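Local coordinates for CBS domain protein (Shewanella oneidensis, PDB 3LHH) that binds adenosine monophosphate (AMP) through the paired CBS domains of a longer membrane protein that probably also binds flavin adenine dinucleotide, at residues I54-N60 with F78-N84; M48-I54 with L149-V153; Q96-E100 with L109-K114. All blocks are in the same frame, centred on the assembly; numbering follows the deposited sequence.

Contact 1 of 3, residues I54-N60 with F78-N84; sequences IVFLDLN and FPVCRNN. With AMP (adenosine monophosphate), chain B.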
loop_
_atom_site.group_PDB
_atom_site.type_symbol
_atom_site.label_atom_id
_atom_site.label_comp_id
_atom_site.label_asym_id
_atom_site.label_seq_id
_atom_site.Cartn_x
_atom_site.Cartn_y
_atom_site.Cartn_z
ATOM N N ILE A 54 -0.276 -3.742 -8.254
ATOM C CA ILE A 54 0.343 -2.921 -7.214
ATOM C C ILE A 54 1.583 -2.185 -7.695
ATOM O O ILE A 54 2.508 -2.798 -8.212
ATOM C CB ILE A 54 0.752 -3.740 -5.971
ATOM C CG1 ILE A 54 -0.480 -4.305 -5.257
ATOM C CG2 ILE A 54 1.552 -2.867 -5.022
ATOM C CD1 ILE A 54 -0.149 -5.069 -3.983
ATOM N N VAL A 55 1.613 -0.868 -7.499
ATOM C CA VAL A 55 2.787 -0.074 -7.848
ATOM C C VAL A 55 3.587 0.141 -6.583
ATOM O O VAL A 55 3.057 0.677 -5.615
ATOM C CB VAL A 55 2.376 1.304 -8.424
ATOM C CG1 VAL A 55 3.594 2.157 -8.684
ATOM C CG2 VAL A 55 1.545 1.125 -9.693
ATOM N N PHE A 56 4.853 -0.269 -6.577
ATOM C CA PHE A 56 5.607 -0.352 -5.323
ATOM C C PHE A 56 7.033 0.174 -5.431
ATOM O O PHE A 56 7.577 0.291 -6.524
ATOM C CB PHE A 56 5.629 -1.798 -4.804
ATOM C CG PHE A 56 6.387 -2.757 -5.694
ATOM C CD1 PHE A 56 5.728 -3.473 -6.680
ATOM C CD2 PHE A 56 7.750 -2.956 -5.525
ATOM C CE1 PHE A 56 6.416 -4.362 -7.497
ATOM C CE2 PHE A 56 8.453 -3.837 -6.342
ATOM C CZ PHE A 56 7.784 -4.542 -7.327
ATOM N N LEU A 57 7.625 0.508 -4.291
ATOM C CA LEU A 57 9.023 0.923 -4.249
ATOM C C LEU A 57 9.925 -0.190 -3.688
ATOM O O LEU A 57 9.494 -0.985 -2.856
ATOM C CB LEU A 57 9.164 2.198 -3.426
ATOM C CG LEU A 57 8.236 3.355 -3.823
ATOM C CD1 LEU A 57 8.612 4.609 -3.058
ATOM C CD2 LEU A 57 8.279 3.616 -5.304
ATOM N N ASP A 58 11.165 -0.257 -4.162
ATOM C CA ASP A 58 12.088 -1.331 -3.772
ATOM C C ASP A 58 13.290 -0.718 -3.068
ATOM O O ASP A 58 14.053 0.061 -3.640
ATOM C CB ASP A 58 12.515 -2.153 -4.999
ATOM C CG ASP A 58 13.298 -3.437 -4.643
ATOM O OD1 ASP A 58 13.972 -3.500 -3.588
ATOM O OD2 ASP A 58 13.249 -4.390 -5.455
ATOM N N LEU A 59 13.422 -1.049 -1.798
ATOM C CA LEU A 59 14.520 -0.558 -0.994
ATOM C C LEU A 59 15.862 -1.054 -1.497
ATOM O O LEU A 59 16.888 -0.496 -1.131
ATOM C CB LEU A 59 14.349 -1.016 0.455
ATOM C CG LEU A 59 13.282 -0.286 1.240
ATOM C CD1 LEU A 59 13.232 -0.833 2.654
ATOM C CD2 LEU A 59 13.585 1.209 1.236
ATOM N N ASN A 60 15.865 -2.126 -2.292
ATOM C CA ASN A 60 17.119 -2.632 -2.870
ATOM C C ASN A 60 17.510 -1.942 -4.182
ATOM O O ASN A 60 18.566 -2.244 -4.758
ATOM C CB ASN A 60 17.094 -4.158 -3.054
ATOM C CG ASN A 60 17.169 -4.920 -1.709
ATOM O OD1 ASN A 60 16.658 -6.035 -1.585
ATOM N ND2 ASN A 60 17.797 -4.309 -0.709
ATOM N N PHE A 78 2.709 4.423 -1.499
ATOM C CA PHE A 78 3.315 3.268 -2.163
ATOM C C PHE A 78 3.789 2.245 -1.155
ATOM O O PHE A 78 4.543 2.585 -0.250
ATOM C CB PHE A 78 4.507 3.719 -3.001
ATOM C CG PHE A 78 4.125 4.624 -4.140
ATOM C CD1 PHE A 78 3.869 4.099 -5.389
ATOM C CD2 PHE A 78 3.999 5.993 -3.952
ATOM C CE1 PHE A 78 3.517 4.940 -6.467
ATOM C CE2 PHE A 78 3.636 6.833 -5.014
ATOM C CZ PHE A 78 3.395 6.298 -6.266
ATOM N N PRO A 79 3.358 0.982 -1.321
ATOM C CA PRO A 79 3.956 -0.130 -0.589
ATOM C C PRO A 79 5.438 -0.178 -0.911
ATOM O O PRO A 79 5.835 0.116 -2.042
ATOM C CB PRO A 79 3.256 -1.360 -1.180
ATOM C CG PRO A 79 1.997 -0.791 -1.889
ATOM C CD PRO A 79 2.424 0.534 -2.368
ATOM N N VAL A 80 6.244 -0.537 0.079
ATOM C CA VAL A 80 7.689 -0.609 -0.066
ATOM C C VAL A 80 8.156 -1.988 0.327
ATOM O O VAL A 80 7.844 -2.482 1.417
ATOM C CB VAL A 80 8.406 0.361 0.882
ATOM C CG1 VAL A 80 9.912 0.207 0.737
ATOM C CG2 VAL A 80 7.975 1.783 0.610
ATOM N N CYS A 81 8.940 -2.602 -0.537
ATOM C CA CYS A 81 9.384 -3.940 -0.261
ATOM C C CYS A 81 10.885 -4.060 -0.494
ATOM O O CYS A 81 11.578 -3.059 -0.728
ATOM C CB CYS A 81 8.617 -4.910 -1.151
ATOM S SG CYS A 81 9.089 -4.740 -2.867
ATOM N N ARG A 82 11.380 -5.290 -0.389
ATOM C CA ARG A 82 12.763 -5.584 -0.734
ATOM C C ARG A 82 12.771 -6.651 -1.798
ATOM O O ARG A 82 12.244 -7.740 -1.597
ATOM C CB ARG A 82 13.554 -6.045 0.481
ATOM C CG ARG A 82 13.891 -4.933 1.441
ATOM C CD ARG A 82 15.015 -5.343 2.364
ATOM N NE ARG A 82 15.020 -4.547 3.587
ATOM C CZ ARG A 82 15.755 -3.458 3.771
ATOM N NH1 ARG A 82 16.559 -3.023 2.808
ATOM N NH2 ARG A 82 15.684 -2.810 4.926
ATOM N N ASN A 83 13.355 -6.312 -2.940
ATOM C CA ASN A 83 13.455 -7.227 -4.077
ATOM C C ASN A 83 12.109 -7.522 -4.722
ATOM O O ASN A 83 11.950 -7.394 -5.930
ATOM C CB ASN A 83 14.146 -8.541 -3.676
ATOM C CG ASN A 83 15.485 -8.313 -3.009
ATOM O OD1 ASN A 83 15.781 -8.895 -1.962
ATOM N ND2 ASN A 83 16.294 -7.447 -3.598
ATOM N N ASN A 84 11.136 -7.920 -3.916
ATOM C CA ASN A 84 9.822 -8.223 -4.455
ATOM C C ASN A 84 8.743 -7.999 -3.423
ATOM O O ASN A 84 9.010 -7.835 -2.237
ATOM C CB ASN A 84 9.752 -9.661 -5.004
ATOM C CG ASN A 84 9.935 -10.714 -3.917
ATOM O OD1 ASN A 84 9.032 -10.964 -3.118
ATOM N ND2 ASN A 84 11.111 -11.339 -3.886
HETATM P P AMP B . -4.752 7.457 -5.142
HETATM O O1P AMP B . -4.252 7.207 -6.549
HETATM O O2P AMP B . -3.648 7.495 -4.121
HETATM O O3P AMP B . -5.779 8.555 -5.001
HETATM O "O5'" AMP B . -5.631 6.137 -4.905
HETATM C "C5'" AMP B . -6.802 5.913 -5.697
HETATM C "C4'" AMP B . -6.987 4.419 -5.969
HETATM O "O4'" AMP B . -5.890 3.879 -6.724
HETATM C "C3'" AMP B . -7.011 3.583 -4.693
HETATM O "O3'" AMP B . -8.304 3.560 -4.061
HETATM C "C2'" AMP B . -6.581 2.225 -5.204
HETATM O "O2'" AMP B . -7.694 1.696 -5.926
HETATM C "C1'" AMP B . -5.530 2.571 -6.242
HETATM N N9 AMP B . -4.150 2.670 -5.680
HETATM C C8 AMP B . -3.725 3.562 -4.763
HETATM N N7 AMP B . -2.410 3.414 -4.482
HETATM C C5 AMP B . -1.970 2.387 -5.233
HETATM C C6 AMP B . -0.668 1.716 -5.433
HETATM N N6 AMP B . 0.444 2.099 -4.750
HETATM N N1 AMP B . -0.628 0.711 -6.329
HETATM C C2 AMP B . -1.725 0.325 -7.020
HETATM N N3 AMP B . -2.939 0.894 -6.883
HETATM C C4 AMP B . -3.114 1.911 -6.016
#
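I54 meets P79 where its branch methyl CG2 comes to 3.8 Å from P79 CG of the proline ring. V55 comes next and hydrogen-bonds the adenine through its backbone: its N gives a straight bond to AMP N1 at 3.0 Å, and its O takes the amino group AMP N6 at 3.1 Å. One residue thus grips both polar positions on that edge of the base, and P79 CD flanks the amino group. With CG1 anti to the backbone N (chi1 176°), V55 sends that methyl to the rim of the F78 ring, in the ring plane, 3.6 Å from F78 CE1. The F56 ring takes an oblique sulfur-aromatic contact from C81, whose SG stands 4.3 Å from the F56 ring centroid. L57 starts the parallel pairing: its N bonds P79 O and its O receives C81 N, the two residues flanking V80, and L59 N, two residues on, bonds C81 O, the pattern of parallel strands. At D58 the side chain takes over. D58 OD1 accepts N60 N at 2.7 Å, closing an Asx turn, and N83 N at 3.0 Å, the two donors arriving from opposite faces of the carboxylate, which ties together the two chain segments where they leave the strands. L59 packs crosswise and tightly on V80, with L59 CG only 3.4 Å from V80 CG1. This is the strand pair of a beta-alpha-beta crossover, strands 57-58 and 77-81 joined through helix 63-71. L57 lies against N66, T69 and V70 of that helix, while F78 and V80 pair by backbone with strand 88-93, and I54 and P79 reach across to L152 of strand 149-154.

Contact 2 of 3, residues M48-I54 with L149-V153; sequences MVPRSDI and LKGLV. With AMP (adenosine monophosphate), chain B.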
loop_
_atom_site.group_PDB
_atom_site.type_symbol
_atom_site.label_atom_id
_atom_site.label_comp_id
_atom_site.label_asym_id
_atom_site.label_seq_id
_atom_site.Cartn_x
_atom_site.Cartn_y
_atom_site.Cartn_z
HETATM N N MSE A 48 -10.351 -5.632 -4.085
HETATM C CA MSE A 48 -8.910 -5.688 -3.972
HETATM C C MSE A 48 -8.192 -5.108 -5.179
HETATM O O MSE A 48 -8.632 -5.285 -6.314
HETATM C CB MSE A 48 -8.518 -7.152 -3.837
HETATM C CG MSE A 48 -7.109 -7.399 -3.440
HETATM SE SE MSE A 48 -7.036 -9.203 -2.751
HETATM C CE MSE A 48 -7.424 -10.196 -4.377
ATOM N N VAL A 49 -7.084 -4.415 -4.932
ATOM C CA VAL A 49 -6.101 -4.182 -5.986
ATOM C C VAL A 49 -5.196 -5.426 -6.045
ATOM O O VAL A 49 -4.434 -5.667 -5.117
ATOM C CB VAL A 49 -5.229 -2.946 -5.700
ATOM C CG1 VAL A 49 -4.095 -2.839 -6.724
ATOM C CG2 VAL A 49 -6.074 -1.658 -5.673
ATOM N N PRO A 50 -5.283 -6.214 -7.132
ATOM C CA PRO A 50 -4.518 -7.463 -7.271
ATOM C C PRO A 50 -3.018 -7.205 -7.185
ATOM O O PRO A 50 -2.568 -6.144 -7.620
ATOM C CB PRO A 50 -4.850 -7.929 -8.698
ATOM C CG PRO A 50 -6.016 -7.077 -9.153
ATOM C CD PRO A 50 -5.889 -5.795 -8.410
ATOM N N ARG A 51 -2.250 -8.160 -6.670
ATOM C CA ARG A 51 -0.803 -7.981 -6.561
ATOM C C ARG A 51 -0.122 -7.577 -7.876
ATOM O O ARG A 51 0.907 -6.913 -7.858
ATOM C CB ARG A 51 -0.129 -9.224 -5.985
ATOM C CG ARG A 51 -0.315 -10.472 -6.811
ATOM C CD ARG A 51 0.382 -11.666 -6.172
ATOM N NE ARG A 51 1.830 -11.695 -6.426
ATOM C CZ ARG A 51 2.731 -11.955 -5.486
ATOM N NH1 ARG A 51 2.348 -12.207 -4.231
ATOM N NH2 ARG A 51 4.010 -11.976 -5.792
ATOM N N SER A 52 -0.679 -7.972 -9.015
ATOM C CA SER A 52 -0.063 -7.597 -10.292
ATOM C C SER A 52 -0.268 -6.120 -10.643
ATOM O O SER A 52 0.499 -5.549 -11.425
ATOM C CB SER A 52 -0.549 -8.493 -11.432
ATOM O OG SER A 52 -1.917 -8.283 -11.704
ATOM N N ASP A 53 -1.294 -5.508 -10.058
ATOM C CA ASP A 53 -1.586 -4.096 -10.301
ATOM C C ASP A 53 -0.939 -3.176 -9.266
ATOM O O ASP A 53 -1.062 -1.959 -9.375
ATOM C CB ASP A 53 -3.104 -3.838 -10.318
ATOM C CG ASP A 53 -3.812 -4.488 -11.511
ATOM O OD1 ASP A 53 -3.148 -5.163 -12.326
ATOM O OD2 ASP A 53 -5.047 -4.315 -11.634
ATOM N N ILE A 54 -0.276 -3.742 -8.254
ATOM C CA ILE A 54 0.343 -2.921 -7.214
ATOM C C ILE A 54 1.583 -2.185 -7.695
ATOM O O ILE A 54 2.508 -2.798 -8.212
ATOM C CB ILE A 54 0.752 -3.740 -5.971
ATOM C CG1 ILE A 54 -0.480 -4.305 -5.257
ATOM C CG2 ILE A 54 1.552 -2.867 -5.022
ATOM C CD1 ILE A 54 -0.149 -5.069 -3.983
ATOM N N LEU A 149 1.041 -12.741 -0.302
ATOM C CA LEU A 149 0.319 -11.529 -0.643
ATOM C C LEU A 149 -0.585 -11.725 -1.859
ATOM O O LEU A 149 -0.138 -12.194 -2.898
ATOM C CB LEU A 149 1.306 -10.407 -0.914
ATOM C CG LEU A 149 0.639 -9.079 -1.227
ATOM C CD1 LEU A 149 0.368 -8.359 0.078
ATOM C CD2 LEU A 149 1.544 -8.271 -2.102
ATOM N N LYS A 150 -1.854 -11.355 -1.724
ATOM C CA LYS A 150 -2.840 -11.480 -2.805
ATOM C C LYS A 150 -3.171 -10.125 -3.428
ATOM O O LYS A 150 -3.681 -10.051 -4.540
ATOM C CB LYS A 150 -4.150 -12.093 -2.270
ATOM C CG LYS A 150 -4.177 -13.602 -2.240
ATOM C CD LYS A 150 -4.094 -14.180 -3.654
ATOM C CE LYS A 150 -3.047 -15.300 -3.755
ATOM N NZ LYS A 150 -2.109 -15.140 -4.933
ATOM N N GLY A 151 -2.923 -9.056 -2.687
ATOM C CA GLY A 151 -3.292 -7.736 -3.146
ATOM C C GLY A 151 -3.387 -6.742 -2.009
ATOM O O GLY A 151 -2.913 -7.007 -0.904
ATOM N N LEU A 152 -3.990 -5.593 -2.283
ATOM C CA LEU A 152 -4.185 -4.596 -1.247
ATOM C C LEU A 152 -5.564 -3.982 -1.345
ATOM O O LEU A 152 -6.181 -3.977 -2.414
ATOM C CB LEU A 152 -3.099 -3.513 -1.290
ATOM C CG LEU A 152 -2.985 -2.604 -2.507
ATOM C CD1 LEU A 152 -4.018 -1.494 -2.494
ATOM C CD2 LEU A 152 -1.583 -2.016 -2.520
ATOM N N VAL A 153 -6.054 -3.498 -0.212
ATOM C CA VAL A 153 -7.312 -2.753 -0.175
ATOM C C VAL A 153 -7.066 -1.350 0.367
ATOM O O VAL A 153 -6.308 -1.173 1.322
ATOM C CB VAL A 153 -8.362 -3.474 0.688
ATOM C CG1 VAL A 153 -9.724 -2.763 0.591
ATOM C CG2 VAL A 153 -8.509 -4.868 0.214
HETATM P P AMP B . -4.752 7.457 -5.142
HETATM O O1P AMP B . -4.252 7.207 -6.549
HETATM O O2P AMP B . -3.648 7.495 -4.121
HETATM O O3P AMP B . -5.779 8.555 -5.001
HETATM O "O5'" AMP B . -5.631 6.137 -4.905
HETATM C "C5'" AMP B . -6.802 5.913 -5.697
HETATM C "C4'" AMP B . -6.987 4.419 -5.969
HETATM O "O4'" AMP B . -5.890 3.879 -6.724
HETATM C "C3'" AMP B . -7.011 3.583 -4.693
HETATM O "O3'" AMP B . -8.304 3.560 -4.061
HETATM C "C2'" AMP B . -6.581 2.225 -5.204
HETATM O "O2'" AMP B . -7.694 1.696 -5.926
HETATM C "C1'" AMP B . -5.530 2.571 -6.242
HETATM N N9 AMP B . -4.150 2.670 -5.680
HETATM C C8 AMP B . -3.725 3.562 -4.763
HETATM N N7 AMP B . -2.410 3.414 -4.482
HETATM C C5 AMP B . -1.970 2.387 -5.233
HETATM C C6 AMP B . -0.668 1.716 -5.433
HETATM N N6 AMP B . 0.444 2.099 -4.750
HETATM N N1 AMP B . -0.628 0.711 -6.329
HETATM C C2 AMP B . -1.725 0.325 -7.020
HETATM N N3 AMP B . -2.939 0.894 -6.883
HETATM C C4 AMP B . -3.114 1.911 -6.016
#
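V49 N donates to L152 O at 2.7 Å, nearly in line with the carbonyl, and L152 N answers V49 O at 2.9 Å; this hydrogen-bonded antiparallel pair adds strand 49-50 to the edge of the sheet that holds strand 149-154. The early strand, within the first CBS range, therefore completes a sheet built from the second, as in tandem CBS pairs. A classic beta bulge sits beside it, K150 and G151 both facing V142. G151 CA lies only 3.1 Å from V49 O, and a side chain there would run into that oxygen and into CG of M48 (a selenomethionine). L152 turns CG into the position between its backbone N and carbonyl carbon (chi1 64°). From there its methyls divide the work: L152 CD1 lies alongside V49 CB at 3.7 Å, while L152 CD2 meets I54 CD1 and CG1. Both V49 methyls also reach the nucleotide, V49 CG2 standing 3.7 Å from AMP O2' and CG1 near AMP N3, and D53 O approaches AMP C2. Past the pair, R51 N leans on K150 O from above the carbonyl plane in a longer bond. R51 also bends its chain at chi3, and NH2 of its guanidinium is held in a salt bridge with D86. The other arm, R51 NH1, gives L149 O a 2.8 Å bond lying in the guanidinium plane.

Contact 3 of 3, residues Q96-E100 with L109-K114; sequences QLLSE and LVDLVK
Q96 and L112 cross obliquely, the aliphatic part of the glutamine lying against one methyl of the leucine: Q96 CG is 3.7 Å from L112 CD2. The glutamine runs out fully extended, CG anti to the backbone N (chi1 -175°), which carries its amide out from the helix and past L112 CG. With CG beside its own backbone N (chi1 -67°, chi2 70°), L112 lays CD2 3.7 Å from L97 CA. Its two methyls also face the carboxylate of E100, which slides past in the opposite direction with E100 OE2 3.8 Å from L112 CD2. One turn of helix thus meets this leucine with backbone, amide stem and carboxylate. L97, its first torsion well off the usual staggered values, adds a looser contact from L97 CG to L109 CD1 at 4.1 Å. At the amide end, one water donates to L112 O at 2.7 Å and, by a short bond, to Q96 OE1, joining helix and loop where no direct hydrogen bond links them. Q96 NE2 holds E100 OE1 weakly at 3.5 Å, and K114 brings its CE beside Q96 OE1. With an alanine in place of Q96, the water would probably lose its helix-side acceptor and one flank of L112 CD2 its cover. L112 N bonds L109 O, curling the loop into a turn, while L107 and I92 also touch L112. In this tandem CBS chain, helix 94-102 is thus covered by the loop that follows it on the way to strand 117-120, with K114 bonded by backbone to I91 of strand 88-93.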
loop_
_atom_site.group_PDB
_atom_site.type_symbol
_atom_site.label_atom_id
_atom_site.label_comp_id
_atom_site.label_asym_id
_atom_site.label_seq_id
_atom_site.Cartn_x
_atom_site.Cartn_y
_atom_site.Cartn_z
ATOM N N GLN A 96 5.697 13.055 1.030
ATOM C CA GLN A 96 6.818 13.181 1.939
ATOM C C GLN A 96 8.125 12.945 1.203
ATOM O O GLN A 96 9.089 13.693 1.374
ATOM C CB GLN A 96 6.685 12.213 3.106
ATOM C CG GLN A 96 7.781 12.388 4.139
ATOM C CD GLN A 96 7.703 11.384 5.287
ATOM O OE1 GLN A 96 6.909 10.438 5.259
ATOM N NE2 GLN A 96 8.539 11.587 6.302
ATOM N N LEU A 97 8.145 11.912 0.369
ATOM C CA LEU A 97 9.353 11.523 -0.332
ATOM C C LEU A 97 9.769 12.691 -1.215
ATOM O O LEU A 97 10.920 13.132 -1.211
ATOM C CB LEU A 97 9.048 10.317 -1.206
ATOM C CG LEU A 97 10.138 9.276 -1.431
ATOM C CD1 LEU A 97 9.906 8.631 -2.759
ATOM C CD2 LEU A 97 11.522 9.882 -1.354
ATOM N N LEU A 98 8.806 13.190 -1.978
ATOM C CA LEU A 98 9.069 14.268 -2.904
ATOM C C LEU A 98 9.369 15.549 -2.155
ATOM O O LEU A 98 10.281 16.283 -2.526
ATOM C CB LEU A 98 7.860 14.494 -3.782
ATOM C CG LEU A 98 7.492 13.263 -4.584
ATOM C CD1 LEU A 98 6.161 13.521 -5.247
ATOM C CD2 LEU A 98 8.592 12.956 -5.606
ATOM N N SER A 99 8.593 15.820 -1.108
ATOM C CA SER A 99 8.843 16.994 -0.278
ATOM C C SER A 99 10.294 16.995 0.136
ATOM O O SER A 99 11.011 17.957 -0.120
ATOM C CB SER A 99 7.963 17.007 0.977
ATOM O OG SER A 99 6.620 17.318 0.660
ATOM N N GLU A 100 10.716 15.906 0.774
ATOM C CA GLU A 100 12.061 15.802 1.324
ATOM C C GLU A 100 13.133 15.601 0.266
ATOM O O GLU A 100 14.320 15.582 0.579
ATOM C CB GLU A 100 12.135 14.640 2.297
ATOM C CG GLU A 100 11.389 14.862 3.587
ATOM C CD GLU A 100 11.762 13.831 4.623
ATOM O OE1 GLU A 100 11.151 13.826 5.713
ATOM O OE2 GLU A 100 12.673 13.023 4.340
ATOM N N LEU A 109 15.627 6.232 1.846
ATOM C CA LEU A 109 14.261 5.761 1.668
ATOM C C LEU A 109 13.712 5.023 2.886
ATOM O O LEU A 109 12.545 5.191 3.263
ATOM C CB LEU A 109 14.186 4.849 0.449
ATOM C CG LEU A 109 12.762 4.579 -0.024
ATOM C CD1 LEU A 109 11.999 5.872 -0.064
ATOM C CD2 LEU A 109 12.758 3.905 -1.394
ATOM N N VAL A 110 14.553 4.203 3.502
ATOM C CA VAL A 110 14.102 3.340 4.589
ATOM C C VAL A 110 13.611 4.169 5.775
ATOM O O VAL A 110 12.869 3.681 6.623
ATOM C CB VAL A 110 15.214 2.355 5.031
ATOM C CG1 VAL A 110 16.416 3.114 5.580
ATOM C CG2 VAL A 110 14.683 1.371 6.056
ATOM N N ASP A 111 14.011 5.435 5.809
ATOM C CA ASP A 111 13.675 6.327 6.912
ATOM C C ASP A 111 12.240 6.857 6.833
ATOM O O ASP A 111 11.685 7.329 7.822
ATOM C CB ASP A 111 14.666 7.495 6.953
ATOM C CG ASP A 111 16.064 7.066 7.395
ATOM O OD1 ASP A 111 16.225 5.925 7.897
ATOM O OD2 ASP A 111 17.004 7.877 7.245
ATOM N N LEU A 112 11.636 6.782 5.653
ATOM C CA LEU A 112 10.287 7.292 5.479
ATOM C C LEU A 112 9.248 6.174 5.529
ATOM O O LEU A 112 8.051 6.432 5.442
ATOM C CB LEU A 112 10.157 8.089 4.175
ATOM C CG LEU A 112 10.928 9.415 4.098
ATOM C CD1 LEU A 112 12.421 9.143 4.030
ATOM C CD2 LEU A 112 10.483 10.244 2.906
ATOM N N VAL A 113 9.695 4.934 5.678
ATOM C CA VAL A 113 8.760 3.822 5.649
ATOM C C VAL A 113 7.867 3.853 6.882
ATOM O O VAL A 113 8.351 4.016 7.994
ATOM C CB VAL A 113 9.496 2.477 5.596
ATOM C CG1 VAL A 113 8.500 1.314 5.627
ATOM C CG2 VAL A 113 10.375 2.407 4.365
ATOM N N LYS A 114 6.563 3.702 6.683
ATOM C CA LYS A 114 5.625 3.620 7.800
ATOM C C LYS A 114 5.052 2.215 7.837
ATOM O O LYS A 114 5.080 1.500 6.824
ATOM C CB LYS A 114 4.494 4.635 7.635
ATOM C CG LYS A 114 4.958 6.040 7.259
ATOM C CD LYS A 114 5.808 6.659 8.359
ATOM C CE LYS A 114 6.376 8.005 7.938
ATOM N NZ LYS A 114 7.209 8.606 9.021
HETATM O O HOH W 1 6.160 8.146 4.481
#

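In the fold
Starting from the N terminus, the chain lays down strand 49-50 and goes straight on through I54, shared by contacts 2 and 1, into strand 57-58. Contact 1 closes a short loop around helix 63-71. Contact 3 then opens and closes a second one, between helix 94-102 and the turn before strand 117-120. Only with residues 149-153 does contact 2 shut the long loop that encloses both others; none cross. Contact 2 joins strand 49-50 to the sheet of strand 149-154 and touches contact 1, in the other sheet, where L152 meets P79, with AMP against both. Contact 1 also packs on contact 3 through L59 and L109, whereas contacts 2 and 3 stay about 12 Å apart at their nearest atoms.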